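Heme-binding protein A (Haemophilus parasuis 29755, PDB 3TPA) probably binds glutathione as a solute-binding protein for uptake into the cell, although it carries the name of a heme-binding protein. Local coordinates at residues Leu10-Ala15 with Leu221-Thr226; Pro227-Arg232 with Phe246-Asp251; Lys235-Glu240 with Asp258-Leu263; Asn262-Glu267 with Val488-Arg493. The protein carries 1 engineered substitution. All coordinates share one frame; numbering follows the deposited sequence.

Interaction 1: Leu10-Ala15 with Leu221-Thr226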
loop_
_atom_site.group_PDB
_atom_site.type_symbol
_atom_site.label_atom_id
_atom_site.label_comp_id
_atom_site.label_asym_id
_atom_site.label_seq_id
_atom_site.Cartn_x
_atom_site.Cartn_y
_atom_site.Cartn_z
ATOM N N LEU A 10 -16.625 -12.594 -16.252
ATOM C CA LEU A 10 -15.205 -12.595 -15.961
ATOM C C LEU A 10 -14.889 -13.590 -14.849
ATOM O O LEU A 10 -15.528 -13.584 -13.798
ATOM C CB LEU A 10 -14.742 -11.186 -15.561
ATOM C CG LEU A 10 -13.238 -10.992 -15.361
ATOM C CD1 LEU A 10 -12.816 -9.635 -15.881
ATOM C CD2 LEU A 10 -12.859 -11.144 -13.906
ATOM N N VAL A 11 -13.906 -14.454 -15.086
ATOM C CA VAL A 11 -13.478 -15.412 -14.069
ATOM C C VAL A 11 -12.143 -14.985 -13.449
ATOM O O VAL A 11 -11.112 -14.940 -14.128
ATOM C CB VAL A 11 -13.394 -16.853 -14.638
ATOM C CG1 VAL A 11 -12.847 -17.819 -13.591
ATOM C CG2 VAL A 11 -14.760 -17.314 -15.124
ATOM N N ASN A 12 -12.177 -14.658 -12.158
ATOM C CA ASN A 12 -10.993 -14.195 -11.425
ATOM C C ASN A 12 -10.512 -15.325 -10.532
ATOM O O ASN A 12 -11.184 -15.699 -9.575
ATOM C CB ASN A 12 -11.331 -12.941 -10.596
ATOM C CG ASN A 12 -10.109 -12.339 -9.862
ATOM O OD1 ASN A 12 -8.959 -12.560 -10.224
ATOM N ND2 ASN A 12 -10.381 -11.575 -8.820
ATOM N N CYS A 13 -9.348 -15.878 -10.845
ATOM C CA CYS A 13 -8.870 -17.054 -10.126
ATOM C C CYS A 13 -7.880 -16.644 -9.075
ATOM O O CYS A 13 -6.784 -16.184 -9.395
ATOM C CB CYS A 13 -8.225 -18.059 -11.082
ATOM S SG CYS A 13 -9.381 -18.776 -12.240
ATOM N N ILE A 14 -8.276 -16.823 -7.820
ATOM C CA ILE A 14 -7.499 -16.343 -6.693
ATOM C C ILE A 14 -6.956 -17.467 -5.814
ATOM O O ILE A 14 -7.552 -18.534 -5.707
ATOM C CB ILE A 14 -8.329 -15.371 -5.845
ATOM C CG1 ILE A 14 -9.656 -16.026 -5.450
ATOM C CG2 ILE A 14 -8.587 -14.088 -6.627
ATOM C CD1 ILE A 14 -10.456 -15.218 -4.455
ATOM N N ALA A 15 -5.827 -17.199 -5.170
ATOM C CA ALA A 15 -5.098 -18.217 -4.423
ATOM C C ALA A 15 -5.774 -18.633 -3.119
ATOM O O ALA A 15 -5.746 -19.806 -2.752
ATOM C CB ALA A 15 -3.687 -17.755 -4.151
ATOM N N LEU A 221 -19.388 -11.701 -12.355
ATOM C CA LEU A 221 -18.031 -11.807 -11.881
ATOM C C LEU A 221 -17.948 -13.062 -11.022
ATOM O O LEU A 221 -18.719 -13.220 -10.072
ATOM C CB LEU A 221 -17.710 -10.582 -11.026
ATOM C CG LEU A 221 -16.498 -9.694 -11.278
ATOM C CD1 LEU A 221 -16.389 -9.250 -12.736
ATOM C CD2 LEU A 221 -16.592 -8.477 -10.335
ATOM N N ILE A 222 -17.029 -13.964 -11.356
ATOM C CA ILE A 222 -16.780 -15.112 -10.495
ATOM C C ILE A 222 -15.357 -15.088 -9.963
ATOM O O ILE A 222 -14.404 -15.135 -10.738
ATOM C CB ILE A 222 -17.011 -16.449 -11.222
ATOM C CG1 ILE A 222 -18.418 -16.500 -11.813
ATOM C CG2 ILE A 222 -16.799 -17.611 -10.267
ATOM C CD1 ILE A 222 -18.667 -17.714 -12.688
ATOM N N PHE A 223 -15.218 -15.015 -8.640
ATOM C CA PHE A 223 -13.924 -15.221 -7.998
ATOM C C PHE A 223 -13.779 -16.707 -7.641
ATOM O O PHE A 223 -14.402 -17.177 -6.688
ATOM C CB PHE A 223 -13.801 -14.396 -6.719
ATOM C CG PHE A 223 -13.592 -12.905 -6.940
ATOM C CD1 PHE A 223 -12.963 -12.143 -5.973
ATOM C CD2 PHE A 223 -14.041 -12.281 -8.091
ATOM C CE1 PHE A 223 -12.771 -10.768 -6.155
ATOM C CE2 PHE A 223 -13.860 -10.917 -8.282
ATOM C CZ PHE A 223 -13.222 -10.160 -7.309
ATOM N N SER A 224 -12.959 -17.434 -8.399
ATOM C CA SER A 224 -12.780 -18.865 -8.174
ATOM C C SER A 224 -11.500 -19.170 -7.403
ATOM O O SER A 224 -10.401 -18.899 -7.876
ATOM C CB SER A 224 -12.773 -19.620 -9.504
ATOM O OG SER A 224 -12.406 -20.978 -9.315
ATOM N N ILE A 225 -11.643 -19.740 -6.210
ATOM C CA ILE A 225 -10.463 -20.050 -5.401
ATOM C C ILE A 225 -9.692 -21.211 -6.025
ATOM O O ILE A 225 -10.198 -22.331 -6.138
ATOM C CB ILE A 225 -10.798 -20.393 -3.933
ATOM C CG1 ILE A 225 -11.289 -19.157 -3.180
ATOM C CG2 ILE A 225 -9.572 -20.939 -3.219
ATOM C CD1 ILE A 225 -12.658 -18.681 -3.602
ATOM N N THR A 226 -8.456 -20.925 -6.403
ATOM C CA THR A 226 -7.627 -21.840 -7.156
ATOM C C THR A 226 -6.251 -21.779 -6.533
ATOM O O THR A 226 -5.412 -20.994 -6.962
ATOM C CB THR A 226 -7.521 -21.378 -8.610
ATOM O OG1 THR A 226 -8.814 -20.964 -9.081
ATOM C CG2 THR A 226 -6.963 -22.500 -9.502
#
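N12 meets F223 with its amide standing almost upright on the phenyl ring, the two planes 85° apart. ND2 leads and sits over the ring centre, 3.4 Å above the plane. N12 and F223 are bridge partners, so their side chains leave the same face of the sheet, with CG of N12 anti to its backbone N (chi1 -176°). I14 approaches F223 from farther along the strand. Its CG1 takes the crowded position between the backbone N and the carbonyl carbon (chi1 54°), and CD1 lies 4.1 Å from F223 CB and 4.2 Å from I225 CD1. L10 and L221 lie side by side on this face, pointing the same way, with L10 CB 3.8 Å from L221 CD1. Y205 and V203 of the next strand touch L221 and F223. The other face carries V11, C13, I222 and S224. There C13 CB packs against T226 OG1 at 3.6 Å, while C13 SG is committed to the disulfide with C241. S224 O is gripped twice: I14 N and T226 OG1 reach it from opposite faces of its carbonyl plane, the hydroxyl bond measuring 2.9 Å. Five backbone hydrogen bonds, from I222 N to L10 O at one end and T226 N to I14 O at the other, hold the strands parallel. Strand 9-14 thus lies between strands 220-225 and 243-244, all parallel. Helix 229-237 links the latter two, a beta-alpha-beta crossover that skips one strand, in a mixed sheet of the periplasmic binding protein fold.

Interaction 2: Pro227-Arg232 with Phe246-Asp251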
loop_
_atom_site.group_PDB
_atom_site.type_symbol
_atom_site.label_atom_id
_atom_site.label_comp_id
_atom_site.label_asym_id
_atom_site.label_seq_id
_atom_site.Cartn_x
_atom_site.Cartn_y
_atom_site.Cartn_z
ATOM N N PRO A 227 -6.008 -22.635 -5.531
ATOM C CA PRO A 227 -4.875 -22.471 -4.611
ATOM C C PRO A 227 -3.476 -22.645 -5.194
ATOM O O PRO A 227 -2.538 -22.114 -4.608
ATOM C CB PRO A 227 -5.152 -23.511 -3.521
ATOM C CG PRO A 227 -6.059 -24.500 -4.149
ATOM C CD PRO A 227 -6.877 -23.763 -5.154
ATOM N N ASP A 228 -3.321 -23.345 -6.314
ATOM C CA ASP A 228 -1.977 -23.648 -6.804
ATOM C C ASP A 228 -1.538 -22.708 -7.940
ATOM O O ASP A 228 -2.240 -22.559 -8.951
ATOM C CB ASP A 228 -1.877 -25.112 -7.253
ATOM C CG ASP A 228 -2.083 -26.109 -6.099
ATOM O OD1 ASP A 228 -1.827 -25.761 -4.919
ATOM O OD2 ASP A 228 -2.491 -27.262 -6.386
ATOM N N ALA A 229 -0.371 -22.089 -7.766
ATOM C CA ALA A 229 0.135 -21.090 -8.721
ATOM C C ALA A 229 0.277 -21.648 -10.134
ATOM O O ALA A 229 -0.047 -20.969 -11.112
ATOM C CB ALA A 229 1.463 -20.541 -8.263
ATOM N N GLY A 230 0.792 -22.871 -10.232
ATOM C CA GLY A 230 1.001 -23.516 -11.522
ATOM C C GLY A 230 -0.314 -23.763 -12.225
ATOM O O GLY A 230 -0.420 -23.639 -13.448
ATOM N N THR A 231 -1.324 -24.119 -11.437
ATOM C CA THR A 231 -2.649 -24.403 -11.964
ATOM C C THR A 231 -3.340 -23.128 -12.449
ATOM O O THR A 231 -3.985 -23.117 -13.496
ATOM C CB THR A 231 -3.526 -25.118 -10.910
ATOM O OG1 THR A 231 -2.914 -26.369 -10.563
ATOM C CG2 THR A 231 -4.939 -25.365 -11.447
ATOM N N ARG A 232 -3.208 -22.057 -11.677
ATOM C CA ARG A 232 -3.698 -20.749 -12.106
ATOM C C ARG A 232 -3.094 -20.377 -13.466
ATOM O O ARG A 232 -3.813 -20.005 -14.384
ATOM C CB ARG A 232 -3.405 -19.662 -11.055
ATOM C CG ARG A 232 -4.187 -19.807 -9.732
ATOM C CD ARG A 232 -4.196 -18.505 -8.879
ATOM N NE ARG A 232 -2.886 -18.167 -8.315
ATOM C CZ ARG A 232 -2.288 -18.837 -7.336
ATOM N NH1 ARG A 232 -2.869 -19.907 -6.794
ATOM N NH2 ARG A 232 -1.104 -18.446 -6.895
ATOM N N PHE A 246 -1.046 -13.803 -7.474
ATOM C CA PHE A 246 0.177 -14.460 -6.999
ATOM C C PHE A 246 0.766 -15.466 -7.997
ATOM O O PHE A 246 0.943 -16.633 -7.676
ATOM C CB PHE A 246 -0.052 -15.106 -5.621
ATOM C CG PHE A 246 -0.398 -14.103 -4.533
ATOM C CD1 PHE A 246 0.591 -13.389 -3.879
ATOM C CD2 PHE A 246 -1.715 -13.859 -4.192
ATOM C CE1 PHE A 246 0.266 -12.447 -2.885
ATOM C CE2 PHE A 246 -2.046 -12.923 -3.203
ATOM C CZ PHE A 246 -1.058 -12.219 -2.548
ATOM N N PRO A 247 1.092 -14.997 -9.210
ATOM C CA PRO A 247 1.796 -15.863 -10.156
ATOM C C PRO A 247 3.175 -16.262 -9.633
ATOM O O PRO A 247 3.884 -15.417 -9.096
ATOM C CB PRO A 247 1.966 -14.965 -11.382
ATOM C CG PRO A 247 1.998 -13.568 -10.819
ATOM C CD PRO A 247 1.022 -13.600 -9.674
ATOM N N ASN A 248 3.558 -17.531 -9.771
ATOM C CA ASN A 248 4.927 -17.916 -9.451
ATOM C C ASN A 248 5.892 -17.138 -10.328
ATOM O O ASN A 248 5.724 -17.069 -11.546
ATOM C CB ASN A 248 5.149 -19.416 -9.653
ATOM C CG ASN A 248 4.789 -20.237 -8.431
ATOM O OD1 ASN A 248 4.597 -19.707 -7.336
ATOM N ND2 ASN A 248 4.699 -21.550 -8.617
ATOM N N ILE A 249 6.907 -16.553 -9.704
ATOM C CA ILE A 249 7.890 -15.752 -10.443
ATOM C C ILE A 249 8.582 -16.560 -11.538
ATOM O O ILE A 249 8.950 -16.014 -12.580
ATOM C CB ILE A 249 8.948 -15.124 -9.510
ATOM C CG1 ILE A 249 9.890 -14.212 -10.306
ATOM C CG2 ILE A 249 9.731 -16.206 -8.757
ATOM C CD1 ILE A 249 9.227 -12.964 -10.849
ATOM N N SER A 250 8.756 -17.859 -11.287
ATOM C CA SER A 250 9.355 -18.784 -12.249
ATOM C C SER A 250 8.615 -18.782 -13.581
ATOM O O SER A 250 9.197 -19.101 -14.612
ATOM C CB SER A 250 9.305 -20.216 -11.699
ATOM O OG SER A 250 9.805 -20.283 -10.380
ATOM N N ASP A 251 7.318 -18.490 -13.542
ATOM C CA ASP A 251 6.471 -18.532 -14.728
ATOM C C ASP A 251 6.428 -17.215 -15.500
ATOM O O ASP A 251 5.962 -17.172 -16.629
ATOM C CB ASP A 251 5.024 -18.914 -14.352
ATOM C CG ASP A 251 4.887 -20.355 -13.900
ATOM O OD1 ASP A 251 5.606 -21.226 -14.428
ATOM O OD2 ASP A 251 4.041 -20.616 -13.010
HETATM O O HOH W 1 2.108 -19.206 -11.966
#
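A229, N248 and D251 grip one water from three directions. The water donates to D251 OD2 at 2.6 Å and to A229 O at 2.9 Å, and accepts from N248 N. It therefore ties the first turn of helix 229-237 to the start of helix 249-255. The direct bond across the contact runs from R232 NH2 to F246 O, 2.8 Å long. F246 O lies close to the guanidinium plane, whereas the donor stands 46° out of the plane of the F246 carbonyl. The R232 chain bends at chi3 (-69°), which sets NE; the guanidinium lies over its own helix turn, with A229 CA 3.3 Å above one face, toward the rim. The other two nitrogens also donate to backbone oxygens: NE to D245 O, and NH1 to T226 O and, weakly, to P227 O. Bonds from all three nitrogens fix the rotation of the group. A229 CB faces the side-chain amide of N248, but that residue has two conformers, so the closeness of this touch is doubtful. A buried arginine here gathers carbonyls from both ends of a chain excursion, those of T226 and P227 and those of D245 and F246. Its positive charge is probably spread over these carbonyl dipoles, and the short bond from water to D251 OD2 is consistent with an ionised carboxylate.

Interaction 3: Lys235-Glu240 with Asp258-Leu263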
loop_
_atom_site.group_PDB
_atom_site.type_symbol
_atom_site.label_atom_id
_atom_site.label_comp_id
_atom_site.label_asym_id
_atom_site.label_seq_id
_atom_site.Cartn_x
_atom_site.Cartn_y
_atom_site.Cartn_z
ATOM N N LYS A 235 -4.489 -22.622 -16.315
ATOM C CA LYS A 235 -5.883 -22.324 -16.636
ATOM C C LYS A 235 -6.024 -21.003 -17.365
ATOM O O LYS A 235 -6.942 -20.821 -18.161
ATOM C CB LYS A 235 -6.770 -22.349 -15.384
ATOM C CG LYS A 235 -7.118 -23.761 -14.936
ATOM C CD LYS A 235 -7.941 -23.781 -13.663
ATOM C CE LYS A 235 -9.419 -23.862 -13.975
ATOM N NZ LYS A 235 -9.753 -25.176 -14.582
ATOM N N LEU A 236 -5.111 -20.081 -17.079
ATOM C CA LEU A 236 -5.124 -18.762 -17.710
ATOM C C LEU A 236 -4.840 -18.926 -19.202
ATOM O O LEU A 236 -5.568 -18.406 -20.041
ATOM C CB LEU A 236 -4.084 -17.842 -17.057
ATOM C CG LEU A 236 -4.014 -16.382 -17.503
ATOM C CD1 LEU A 236 -5.240 -15.622 -17.033
ATOM C CD2 LEU A 236 -2.752 -15.739 -16.955
ATOM N N LYS A 237 -3.780 -19.661 -19.526
ATOM C CA LYS A 237 -3.498 -20.018 -20.921
ATOM C C LYS A 237 -4.713 -20.670 -21.563
ATOM O O LYS A 237 -5.114 -20.314 -22.668
ATOM C CB LYS A 237 -2.289 -20.957 -21.022
ATOM C CG LYS A 237 -0.973 -20.267 -20.757
ATOM C CD LYS A 237 0.215 -21.119 -21.168
ATOM C CE LYS A 237 0.493 -22.205 -20.142
ATOM N NZ LYS A 237 1.721 -22.983 -20.474
ATOM N N ALA A 238 -5.312 -21.611 -20.844
ATOM C CA ALA A 238 -6.487 -22.327 -21.320
ATOM C C ALA A 238 -7.762 -21.471 -21.424
ATOM O O ALA A 238 -8.789 -21.935 -21.923
ATOM C CB ALA A 238 -6.740 -23.537 -20.425
ATOM N N GLY A 239 -7.710 -20.234 -20.938
ATOM C CA GLY A 239 -8.893 -19.389 -20.916
ATOM C C GLY A 239 -9.940 -19.829 -19.909
ATOM O O GLY A 239 -11.090 -19.403 -19.979
ATOM N N GLU A 240 -9.554 -20.689 -18.972
ATOM C CA GLU A 240 -10.474 -21.107 -17.905
ATOM C C GLU A 240 -10.387 -20.133 -16.730
ATOM O O GLU A 240 -11.166 -20.206 -15.772
ATOM C CB GLU A 240 -10.186 -22.540 -17.450
ATOM C CG GLU A 240 -10.602 -23.577 -18.487
ATOM C CD GLU A 240 -9.752 -24.836 -18.458
ATOM O OE1 GLU A 240 -9.431 -25.343 -17.362
ATOM O OE2 GLU A 240 -9.406 -25.325 -19.550
ATOM N N ASP A 258 3.789 -15.856 -23.947
ATOM C CA ASP A 258 2.543 -16.560 -24.233
ATOM C C ASP A 258 1.528 -15.679 -24.939
ATOM O O ASP A 258 1.132 -14.652 -24.398
ATOM C CB ASP A 258 1.922 -17.099 -22.942
ATOM C CG ASP A 258 2.700 -18.256 -22.356
ATOM O OD1 ASP A 258 3.355 -18.988 -23.127
ATOM O OD2 ASP A 258 2.647 -18.443 -21.124
ATOM N N PRO A 259 1.086 -16.093 -26.142
ATOM C CA PRO A 259 0.104 -15.331 -26.927
ATOM C C PRO A 259 -1.201 -15.136 -26.184
ATOM O O PRO A 259 -1.863 -14.115 -26.382
ATOM C CB PRO A 259 -0.147 -16.222 -28.151
ATOM C CG PRO A 259 1.083 -17.053 -28.276
ATOM C CD PRO A 259 1.550 -17.295 -26.859
ATOM N N GLN A 260 -1.573 -16.105 -25.355
ATOM C CA GLN A 260 -2.866 -16.063 -24.664
ATOM C C GLN A 260 -2.880 -15.084 -23.494
ATOM O O GLN A 260 -3.930 -14.802 -22.933
ATOM C CB GLN A 260 -3.254 -17.445 -24.142
ATOM C CG GLN A 260 -3.135 -18.565 -25.161
ATOM C CD GLN A 260 -1.907 -19.425 -24.945
ATOM O OE1 GLN A 260 -0.803 -18.923 -24.724
ATOM N NE2 GLN A 260 -2.095 -20.736 -25.006
ATOM N N ILE A 261 -1.707 -14.578 -23.137
ATOM C CA ILE A 261 -1.550 -13.774 -21.926
ATOM C C ILE A 261 -1.106 -12.351 -22.212
ATOM O O ILE A 261 -0.216 -12.096 -23.037
ATOM C CB ILE A 261 -0.566 -14.445 -20.930
ATOM C CG1 ILE A 261 -1.150 -15.778 -20.435
ATOM C CG2 ILE A 261 -0.255 -13.508 -19.754
ATOM C CD1 ILE A 261 -0.134 -16.679 -19.759
ATOM N N ASN A 262 -1.769 -11.429 -21.522
ATOM C CA ASN A 262 -1.419 -10.026 -21.499
ATOM C C ASN A 262 -0.890 -9.749 -20.089
ATOM O O ASN A 262 -1.671 -9.533 -19.157
ATOM C CB ASN A 262 -2.669 -9.195 -21.789
ATOM C CG ASN A 262 -2.450 -7.703 -21.607
ATOM O OD1 ASN A 262 -1.326 -7.204 -21.669
ATOM N ND2 ASN A 262 -3.538 -6.982 -21.379
ATOM N N LEU A 263 0.432 -9.794 -19.931
ATOM C CA LEU A 263 1.040 -9.628 -18.617
ATOM C C LEU A 263 1.287 -8.148 -18.310
ATOM O O LEU A 263 2.180 -7.539 -18.886
ATOM C CB LEU A 263 2.363 -10.396 -18.526
ATOM C CG LEU A 263 3.046 -10.256 -17.154
ATOM C CD1 LEU A 263 2.267 -11.021 -16.079
ATOM C CD2 LEU A 263 4.483 -10.725 -17.203
HETATM O O HOH W 2 3.687 -21.805 -22.091
HETATM O O HOH W 3 -5.113 -21.989 -24.951
#
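K237 runs along the turn D258-I261, and almost every carbon of its chain has a partner there. CB lies 4.0 Å from Q260 NE2. CG follows against the end of I261, 3.8 Å from CD1, and CD passes D258 OD2 at 3.6 Å. At CD the chain bends (chi3 -78°), setting CE off the line of the preceding carbons. NZ ends short of a direct salt bridge, 4.7 Å from D258 OD2, and instead donates to a water 2.8 Å away that in turn donates to D258 OD1. The ammonium also makes a cation-pi contact with Y233, whose hydroxyl bonds D258 OD2, while Q254 NE2 bonds OD1. The aspartate is thus held by second partners, and its proximity probably favours the charged lysine. Beside this chain, Q260 lays CB and CG against K237 O, CG at 3.6 Å, and a second water joins that oxygen to Q260 NE2. The apolar part is the meeting of L236 with I261, whose side chains cross at about a right angle, L236 CD2 lying 3.8 Å from I261 CG1. G239, the first residue to leave helical backbone angles, takes positive phi (71°), and bonds run back from G239 N to L236 O and from E240 N to K235 O. A Schellman motif therefore closes helix 229-237 at the place where a type I beta turn, packed on its last turn, opens strand 261-276.

Interaction 4: Asn262-Glu267 with Val488-Arg493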
loop_
_atom_site.group_PDB
_atom_site.type_symbol
_atom_site.label_atom_id
_atom_site.label_comp_id
_atom_site.label_asym_id
_atom_site.label_seq_id
_atom_site.Cartn_x
_atom_site.Cartn_y
_atom_site.Cartn_z
ATOM N N ASN A 262 -1.769 -11.429 -21.522
ATOM C CA ASN A 262 -1.419 -10.026 -21.499
ATOM C C ASN A 262 -0.890 -9.749 -20.089
ATOM O O ASN A 262 -1.671 -9.533 -19.157
ATOM C CB ASN A 262 -2.669 -9.195 -21.789
ATOM C CG ASN A 262 -2.450 -7.703 -21.607
ATOM O OD1 ASN A 262 -1.326 -7.204 -21.669
ATOM N ND2 ASN A 262 -3.538 -6.982 -21.379
ATOM N N LEU A 263 0.432 -9.794 -19.931
ATOM C CA LEU A 263 1.040 -9.628 -18.617
ATOM C C LEU A 263 1.287 -8.148 -18.310
ATOM O O LEU A 263 2.180 -7.539 -18.886
ATOM C CB LEU A 263 2.363 -10.396 -18.526
ATOM C CG LEU A 263 3.046 -10.256 -17.154
ATOM C CD1 LEU A 263 2.267 -11.021 -16.079
ATOM C CD2 LEU A 263 4.483 -10.725 -17.203
ATOM N N LEU A 264 0.493 -7.580 -17.408
ATOM C CA LEU A 264 0.693 -6.196 -16.975
ATOM C C LEU A 264 1.652 -6.131 -15.780
ATOM O O LEU A 264 1.600 -6.982 -14.885
ATOM C CB LEU A 264 -0.643 -5.552 -16.598
ATOM C CG LEU A 264 -1.762 -5.565 -17.640
ATOM C CD1 LEU A 264 -3.053 -5.011 -17.052
ATOM C CD2 LEU A 264 -1.358 -4.781 -18.881
ATOM N N GLU A 265 2.518 -5.118 -15.757
ATOM C CA GLU A 265 3.460 -4.942 -14.649
ATOM C C GLU A 265 3.701 -3.477 -14.337
ATOM O O GLU A 265 3.570 -2.614 -15.198
ATOM C CB GLU A 265 4.806 -5.590 -14.966
ATOM C CG GLU A 265 5.455 -5.068 -16.248
ATOM C CD GLU A 265 6.775 -5.756 -16.528
ATOM O OE1 GLU A 265 6.823 -6.611 -17.432
ATOM O OE2 GLU A 265 7.763 -5.459 -15.830
ATOM N N ARG A 266 4.050 -3.216 -13.086
ATOM C CA ARG A 266 4.509 -1.896 -12.668
ATOM C C ARG A 266 5.123 -1.989 -11.275
ATOM O O ARG A 266 4.886 -2.942 -10.544
ATOM C CB ARG A 266 3.376 -0.876 -12.704
ATOM C CG ARG A 266 2.222 -1.167 -11.768
ATOM C CD ARG A 266 1.217 -0.025 -11.800
ATOM N NE ARG A 266 1.786 1.175 -11.196
ATOM C CZ ARG A 266 1.293 2.398 -11.334
ATOM N NH1 ARG A 266 1.889 3.407 -10.727
ATOM N NH2 ARG A 266 0.209 2.615 -12.064
ATOM N N GLU A 267 5.924 -1.003 -10.918
ATOM C CA GLU A 267 6.637 -1.013 -9.641
ATOM C C GLU A 267 5.661 -0.903 -8.488
ATOM O O GLU A 267 4.661 -0.200 -8.579
ATOM C CB GLU A 267 7.667 0.126 -9.617
ATOM C CG GLU A 267 8.674 0.010 -10.767
ATOM C CD GLU A 267 9.663 1.152 -10.795
ATOM O OE1 GLU A 267 9.260 2.295 -10.523
ATOM O OE2 GLU A 267 10.849 0.910 -11.083
ATOM N N VAL A 488 -0.021 -8.340 -12.978
ATOM C CA VAL A 488 -1.387 -8.814 -13.180
ATOM C C VAL A 488 -1.457 -9.573 -14.512
ATOM O O VAL A 488 -1.522 -8.972 -15.590
ATOM C CB VAL A 488 -2.421 -7.681 -13.164
ATOM C CG1 VAL A 488 -3.795 -8.212 -13.529
ATOM C CG2 VAL A 488 -2.481 -7.003 -11.795
ATOM N N PRO A 489 -1.419 -10.911 -14.440
ATOM C CA PRO A 489 -1.505 -11.720 -15.664
ATOM C C PRO A 489 -2.955 -11.836 -16.128
ATOM O O PRO A 489 -3.801 -12.357 -15.402
ATOM C CB PRO A 489 -0.970 -13.090 -15.218
ATOM C CG PRO A 489 -0.357 -12.862 -13.832
ATOM C CD PRO A 489 -1.153 -11.740 -13.253
ATOM N N LEU A 490 -3.237 -11.348 -17.329
ATOM C CA LEU A 490 -4.588 -11.376 -17.869
ATOM C C LEU A 490 -4.709 -12.272 -19.090
ATOM O O LEU A 490 -3.789 -12.361 -19.896
ATOM C CB LEU A 490 -5.010 -9.976 -18.304
ATOM C CG LEU A 490 -5.085 -8.865 -17.278
ATOM C CD1 LEU A 490 -5.319 -7.551 -17.998
ATOM C CD2 LEU A 490 -6.186 -9.161 -16.278
ATOM N N ASN A 491 -5.861 -12.902 -19.255
ATOM C CA ASN A 491 -6.149 -13.530 -20.545
ATOM C C ASN A 491 -6.355 -12.450 -21.605
ATOM O O ASN A 491 -6.820 -11.349 -21.299
ATOM C CB ASN A 491 -7.370 -14.448 -20.487
ATOM C CG ASN A 491 -7.526 -15.278 -21.760
ATOM O OD1 ASN A 491 -8.115 -14.822 -22.746
ATOM N ND2 ASN A 491 -6.956 -16.483 -21.758
ATOM N N LYS A 492 -6.006 -12.771 -22.845
ATOM C CA LYS A 492 -6.010 -11.809 -23.945
ATOM C C LYS A 492 -7.387 -11.205 -24.212
ATOM O O LYS A 492 -7.493 -10.144 -24.822
ATOM C CB LYS A 492 -5.471 -12.474 -25.221
ATOM C CG LYS A 492 -5.242 -11.527 -26.397
ATOM C CD LYS A 492 -4.758 -12.272 -27.644
ATOM C CE LYS A 492 -5.888 -12.477 -28.646
ATOM N NZ LYS A 492 -5.446 -13.166 -29.892
ATOM N N ARG A 493 -8.438 -11.892 -23.769
ATOM C CA ARG A 493 -9.818 -11.447 -24.020
ATOM C C ARG A 493 -10.240 -10.229 -23.200
ATOM O O ARG A 493 -11.156 -9.509 -23.587
ATOM C CB ARG A 493 -10.826 -12.589 -23.794
ATOM C CG ARG A 493 -11.349 -12.728 -22.364
ATOM C CD ARG A 493 -12.160 -14.026 -22.118
ATOM N NE ARG A 493 -13.601 -13.882 -22.334
ATOM C CZ ARG A 493 -14.549 -14.266 -21.475
ATOM N NH1 ARG A 493 -14.235 -14.821 -20.309
ATOM N NH2 ARG A 493 -15.827 -14.090 -21.779
HETATM O O HOH W 4 -5.742 -8.700 -21.911
#
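An antiparallel strand pair in the six-stranded mixed sheet joins N262-L264 to V488-L490. N262 with L490 and L264 with V488 are hydrogen-bonded pairs, each closed by two backbone bonds; that from N262 N to L490 O is 2.8 Å. Between them L263 and P489 form the non-hydrogen-bonded pair, where the missing N-H of proline costs the pairing nothing. L263 reaches over with CD1, 3.9 Å from P489 CG, the two side chains meeting at a slant. The other face carries N262, L264, V488 and L490. L264 and L490 touch through their CD1 methyls at 3.5 Å, a tight contact. N262 lies alongside L490, ND2 3.9 Å from L490 CD1, and the same nitrogen donates to a water 2.8 Å away that bonds N491 O. After L490 the chain turns: N491 OD1 accepts from R493 N in an Asx turn, while ND2 bonds L236 O. V243 touches V488 and L490, so the pair lies where this sheet meets the one containing strand 243-244. Two adjacent strands at such a junction are consistent with the interlobe connection of periplasmic binding proteins.

The four contacts follow the chain from one sheet to another. Interaction 1 passes directly into interaction 2: T226 O bonds R232 NH1 at 2.8 Å, and their centres lie 14 Å apart. Interactions 2 and 3 use the two ends of helix 229-237 and alternate along the chain. Interaction 3 also touches interaction 1, V11 CG1 lying 3.6 Å from E240 O, next to the C13-C241 disulfide. Interactions 3 and 4 share N262 and L263, with centres 10 Å apart, and Q260 O lies 2.9 Å from K492 N. P247 CG meets P489 CG at 3.9 Å, bringing interaction 2 onto interaction 4. Through helix 229-237 and P247, the sheet of strand 9-14 comes next to that of strands 261-276 and 478-491.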